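Local coordinates for uncharacterized protein conserved in bacteria (PDB 5DMH) that catalyses the ATP-dependent phosphorylation of 3-oxo-tetronate to 3-oxo-tetronate 4-phosphate in four-carbon acid sugar metabolism, at residues A[51-64]-A[72-84]. Residues are numbered along the deposited sequence; the frame is centred on the assembly and turned at random.
Sequences LVRNGMRTVQTIGL and DIGEADALVVALK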
loop_
_atom_site.group_PDB
_atom_site.type_symbol
_atom_site.label_atom_id
_atom_site.label_comp_id
_atom_site.label_asym_id
_atom_site.label_seq_id
_atom_site.Cartn_x
_atom_site.Cartn_y
_atom_site.Cartn_z
ATOM N N LEU A 51 9.440 5.646 -6.026
ATOM C CA LEU A 51 9.592 6.779 -6.934
ATOM C C LEU A 51 10.670 7.771 -6.476
ATOM O O LEU A 51 11.497 8.201 -7.282
ATOM C CB LEU A 51 8.253 7.486 -7.117
ATOM C CG LEU A 51 7.235 6.648 -7.878
ATOM C CD1 LEU A 51 5.867 7.313 -7.764
ATOM C CD2 LEU A 51 7.644 6.476 -9.317
ATOM N N VAL A 52 10.678 8.122 -5.185
ATOM C CA VAL A 52 11.682 9.042 -4.667
ATOM C C VAL A 52 13.078 8.459 -4.826
ATOM O O VAL A 52 14.000 9.143 -5.246
ATOM C CB VAL A 52 11.411 9.375 -3.183
ATOM C CG1 VAL A 52 12.614 10.062 -2.540
ATOM C CG2 VAL A 52 10.135 10.211 -3.073
ATOM N N ARG A 53 13.221 7.178 -4.508
ATOM C CA ARG A 53 14.526 6.530 -4.575
ATOM C C ARG A 53 15.043 6.409 -5.993
ATOM O O ARG A 53 16.241 6.207 -6.195
ATOM C CB ARG A 53 14.480 5.153 -3.918
ATOM C CG ARG A 53 14.540 5.229 -2.375
ATOM C CD ARG A 53 14.022 3.965 -1.744
ATOM N NE ARG A 53 14.868 2.776 -1.945
ATOM C CZ ARG A 53 15.942 2.463 -1.215
ATOM N NH1 ARG A 53 16.393 3.259 -0.254
ATOM N NH2 ARG A 53 16.582 1.337 -1.458
ATOM N N ASN A 54 14.145 6.522 -6.971
ATOM C CA ASN A 54 14.539 6.440 -8.368
ATOM C C ASN A 54 14.448 7.771 -9.094
ATOM O O ASN A 54 14.477 7.811 -10.316
ATOM C CB ASN A 54 13.751 5.359 -9.112
ATOM C CG ASN A 54 14.234 3.974 -8.767
ATOM O OD1 ASN A 54 15.140 3.425 -9.422
ATOM N ND2 ASN A 54 13.653 3.404 -7.725
ATOM N N GLY A 55 14.377 8.858 -8.324
ATOM C CA GLY A 55 14.654 10.177 -8.847
ATOM C C GLY A 55 13.447 11.035 -9.173
ATOM O O GLY A 55 13.593 11.982 -9.933
HETATM N N MSE A 56 12.264 10.725 -8.635
HETATM C CA MSE A 56 11.107 11.607 -8.857
HETATM C C MSE A 56 10.644 12.231 -7.543
HETATM O O MSE A 56 10.346 11.519 -6.600
HETATM C CB MSE A 56 9.941 10.866 -9.509
HETATM C CG MSE A 56 10.121 10.574 -10.979
HETATM SE SE MSE A 56 8.492 9.709 -11.724
HETATM C CE MSE A 56 7.685 11.278 -12.576
ATOM N N ARG A 57 10.664 13.561 -7.466
ATOM C CA ARG A 57 10.121 14.239 -6.299
ATOM C C ARG A 57 8.645 13.852 -6.222
ATOM O O ARG A 57 7.920 13.957 -7.200
ATOM C CB ARG A 57 10.276 15.745 -6.417
ATOM C CG ARG A 57 11.711 16.181 -6.294
ATOM C CD ARG A 57 11.891 17.656 -6.509
ATOM N NE ARG A 57 13.281 18.021 -6.270
ATOM C CZ ARG A 57 13.810 19.204 -6.560
ATOM N NH1 ARG A 57 13.068 20.153 -7.110
ATOM N NH2 ARG A 57 15.090 19.429 -6.303
ATOM N N THR A 58 8.220 13.370 -5.061
ATOM C CA THR A 58 6.883 12.822 -4.920
ATOM C C THR A 58 6.168 13.402 -3.727
ATOM O O THR A 58 6.770 13.571 -2.681
ATOM C CB THR A 58 6.945 11.299 -4.780
ATOM O OG1 THR A 58 7.553 10.737 -5.946
ATOM C CG2 THR A 58 5.546 10.683 -4.618
ATOM N N VAL A 59 4.887 13.728 -3.905
ATOM C CA VAL A 59 4.022 14.102 -2.793
ATOM C C VAL A 59 2.866 13.106 -2.676
ATOM O O VAL A 59 2.241 12.734 -3.671
ATOM C CB VAL A 59 3.477 15.536 -2.951
ATOM C CG1 VAL A 59 2.344 15.799 -1.948
ATOM C CG2 VAL A 59 4.609 16.560 -2.777
ATOM N N GLN A 60 2.623 12.631 -1.457
ATOM C CA GLN A 60 1.499 11.743 -1.193
ATOM C C GLN A 60 0.377 12.562 -0.573
ATOM O O GLN A 60 0.599 13.281 0.403
ATOM C CB GLN A 60 1.890 10.612 -0.241
ATOM C CG GLN A 60 0.704 9.826 0.247
ATOM C CD GLN A 60 1.107 8.547 0.919
ATOM O OE1 GLN A 60 2.183 8.012 0.650
ATOM N NE2 GLN A 60 0.252 8.038 1.795
ATOM N N THR A 61 -0.818 12.470 -1.151
ATOM C CA THR A 61 -1.979 13.144 -0.602
ATOM C C THR A 61 -2.900 12.110 0.008
ATOM O O THR A 61 -2.951 10.971 -0.436
ATOM C CB THR A 61 -2.763 13.942 -1.679
ATOM O OG1 THR A 61 -3.311 13.042 -2.645
ATOM C CG2 THR A 61 -1.874 14.971 -2.351
ATOM N N ILE A 62 -3.604 12.504 1.056
ATOM C CA ILE A 62 -4.572 11.637 1.681
ATOM C C ILE A 62 -5.890 12.007 1.041
ATOM O O ILE A 62 -6.433 13.070 1.303
ATOM C CB ILE A 62 -4.606 11.835 3.215
ATOM C CG1 ILE A 62 -3.232 11.605 3.810
ATOM C CG2 ILE A 62 -5.594 10.878 3.840
ATOM C CD1 ILE A 62 -2.606 10.253 3.437
ATOM N N GLY A 63 -6.355 11.162 0.120
ATOM C CA GLY A 63 -7.465 11.528 -0.735
ATOM C C GLY A 63 -7.120 12.765 -1.522
ATOM O O GLY A 63 -5.933 13.045 -1.804
ATOM N N LEU A 64 -8.148 13.522 -1.876
ATOM C CA LEU A 64 -7.967 14.706 -2.682
ATOM C C LEU A 64 -7.951 15.965 -1.824
ATOM O O LEU A 64 -8.877 16.205 -1.051
ATOM C CB LEU A 64 -9.074 14.774 -3.723
ATOM C CG LEU A 64 -9.193 13.514 -4.572
ATOM C CD1 LEU A 64 -10.275 13.701 -5.631
ATOM C CD2 LEU A 64 -7.841 13.180 -5.211
ATOM N N ASP A 72 3.629 22.991 -1.776
ATOM C CA ASP A 72 4.411 22.977 -3.010
ATOM C C ASP A 72 4.141 21.702 -3.803
ATOM O O ASP A 72 5.028 20.874 -4.016
ATOM C CB ASP A 72 5.892 23.135 -2.693
ATOM C CG ASP A 72 6.205 24.482 -2.066
ATOM O OD1 ASP A 72 6.272 25.487 -2.810
ATOM O OD2 ASP A 72 6.378 24.538 -0.831
ATOM N N ILE A 73 2.898 21.575 -4.249
ATOM C CA ILE A 73 2.397 20.356 -4.870
ATOM C C ILE A 73 2.529 20.386 -6.387
ATOM O O ILE A 73 2.719 19.350 -7.022
ATOM C CB ILE A 73 0.914 20.123 -4.497
ATOM C CG1 ILE A 73 0.451 18.742 -4.954
ATOM C CG2 ILE A 73 0.015 21.208 -5.104
ATOM C CD1 ILE A 73 -0.548 18.116 -4.013
ATOM N N GLY A 74 2.426 21.576 -6.972
ATOM C CA GLY A 74 2.610 21.727 -8.402
ATOM C C GLY A 74 4.076 21.630 -8.789
ATOM O O GLY A 74 4.413 21.734 -9.968
ATOM N N GLU A 75 4.939 21.446 -7.787
ATOM C CA GLU A 75 6.379 21.305 -7.991
ATOM C C GLU A 75 6.837 19.835 -7.961
ATOM O O GLU A 75 8.003 19.529 -8.207
ATOM C CB GLU A 75 7.126 22.099 -6.914
ATOM C CG GLU A 75 6.652 23.544 -6.772
ATOM C CD GLU A 75 6.768 24.320 -8.060
ATOM O OE1 GLU A 75 7.884 24.358 -8.615
ATOM O OE2 GLU A 75 5.750 24.888 -8.521
ATOM N N ALA A 76 5.921 18.931 -7.641
ATOM C CA ALA A 76 6.236 17.504 -7.619
ATOM C C ALA A 76 6.404 16.940 -9.033
ATOM O O ALA A 76 5.832 17.460 -9.987
ATOM C CB ALA A 76 5.144 16.738 -6.887
ATOM N N ASP A 77 7.221 15.900 -9.163
ATOM C CA ASP A 77 7.289 15.126 -10.407
ATOM C C ASP A 77 6.208 14.048 -10.422
ATOM O O ASP A 77 5.686 13.686 -11.487
ATOM C CB ASP A 77 8.655 14.467 -10.570
ATOM C CG ASP A 77 9.795 15.465 -10.490
ATOM O OD1 ASP A 77 9.729 16.513 -11.172
ATOM O OD2 ASP A 77 10.772 15.189 -9.763
ATOM N N ALA A 78 5.881 13.521 -9.241
ATOM C CA ALA A 78 4.889 12.462 -9.128
ATOM C C ALA A 78 3.969 12.762 -7.987
ATOM O O ALA A 78 4.399 13.334 -6.994
ATOM C CB ALA A 78 5.555 11.089 -8.893
ATOM N N LEU A 79 2.704 12.380 -8.137
ATOM C CA LEU A 79 1.697 12.564 -7.101
ATOM C C LEU A 79 1.101 11.209 -6.812
ATOM O O LEU A 79 0.759 10.477 -7.751
ATOM C CB LEU A 79 0.600 13.503 -7.614
ATOM C CG LEU A 79 1.017 14.940 -7.946
ATOM C CD1 LEU A 79 -0.119 15.663 -8.638
ATOM C CD2 LEU A 79 1.394 15.664 -6.693
ATOM N N VAL A 80 0.993 10.857 -5.534
ATOM C CA VAL A 80 0.397 9.590 -5.117
ATOM C C VAL A 80 -0.817 9.850 -4.235
ATOM O O VAL A 80 -0.682 10.334 -3.111
ATOM C CB VAL A 80 1.382 8.689 -4.317
ATOM C CG1 VAL A 80 0.672 7.389 -3.875
ATOM C CG2 VAL A 80 2.622 8.335 -5.160
ATOM N N VAL A 81 -1.995 9.531 -4.759
ATOM C CA VAL A 81 -3.232 9.657 -4.004
ATOM C C VAL A 81 -3.530 8.378 -3.212
ATOM O O VAL A 81 -3.765 7.312 -3.776
ATOM C CB VAL A 81 -4.425 10.010 -4.941
ATOM C CG1 VAL A 81 -5.729 10.095 -4.138
ATOM C CG2 VAL A 81 -4.151 11.296 -5.707
ATOM N N ALA A 82 -3.529 8.495 -1.884
ATOM C CA ALA A 82 -3.869 7.405 -1.005
ATOM C C ALA A 82 -5.385 7.282 -0.786
ATOM O O ALA A 82 -6.043 8.224 -0.321
ATOM C CB ALA A 82 -3.169 7.614 0.327
ATOM N N LEU A 83 -5.933 6.142 -1.160
ATOM C CA LEU A 83 -7.325 5.792 -0.894
ATOM C C LEU A 83 -7.402 4.621 0.095
ATOM O O LEU A 83 -6.461 3.834 0.187
ATOM C CB LEU A 83 -8.045 5.374 -2.176
ATOM C CG LEU A 83 -8.041 6.355 -3.341
ATOM C CD1 LEU A 83 -8.814 5.795 -4.541
ATOM C CD2 LEU A 83 -8.585 7.732 -2.907
ATOM N N LYS A 84 -8.541 4.480 0.790
ATOM C CA LYS A 84 -8.795 3.317 1.634
ATOM C C LYS A 84 -9.839 2.480 0.911
ATOM O O LYS A 84 -10.988 2.364 1.340
ATOM C CB LYS A 84 -9.285 3.754 3.039
ATOM C CG LYS A 84 -9.294 2.642 4.075
ATOM C CD LYS A 84 -9.888 3.093 5.431
ATOM C CE LYS A 84 -9.770 2.032 6.485
ATOM N NZ LYS A 84 -10.582 0.809 6.224
#
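The carboxylate of D77 takes the backbone N-H of R57 on the anti side of OD2, 2.8 Å from N to OD2 and 22° out of the carboxylate plane. CB and CG of R57 lie alongside the same oxygen, while the extended arginine chain carries its guanidinium away, its plane turned 16° from the carboxylate and NE ending 5.1 Å from OD2, so the charged atoms do not touch. The other oxygen, OD1, forms a salt bridge with R275, so both ends of the carboxylate are held. R57 O answers by accepting two N-H groups, from D77 and A78, which ties the starts of the strands together. Over the D77 peptide comes the selenomethionine M56, bent at chi3 so that CE sits 3.3 Å from D77 O.

The second flat group, the Q60 amide, brings NE2 to 3.7 Å from the methyl CB of A82; buried here, NE2 has no hydrogen-bond partner in the model. On the same face T58 turns OG1 to M56 O, a hydrogen bond, and to the methyl of A78, while its CG2 packs on V80 CG2; L51 CD1 rests on A78 CB at 4.0 Å. I73 CD1 lies across V59 CG1 and T61 CG2 on the face opposite Q60, 3.8 Å from T61 CG2. With chi1 at 65°, T61 swings OG1 between its backbone N and carbonyl carbon, where it hydrogen-bonds G63 O and packs against V81 CG2.

Between the faces, backbone bonds alternate from V59 N to A78 O through to G63 N to A82 O. A Schellman motif at G55 ends helix 41-53 ahead of strand 58-62. The side chain of A82 is about 13 Å from the bound ADP. Flanked by 407-415, strand 58-62 forms with 78-82 a parallel pair of the sugar-binding N-terminal domain, I62 matched to A82.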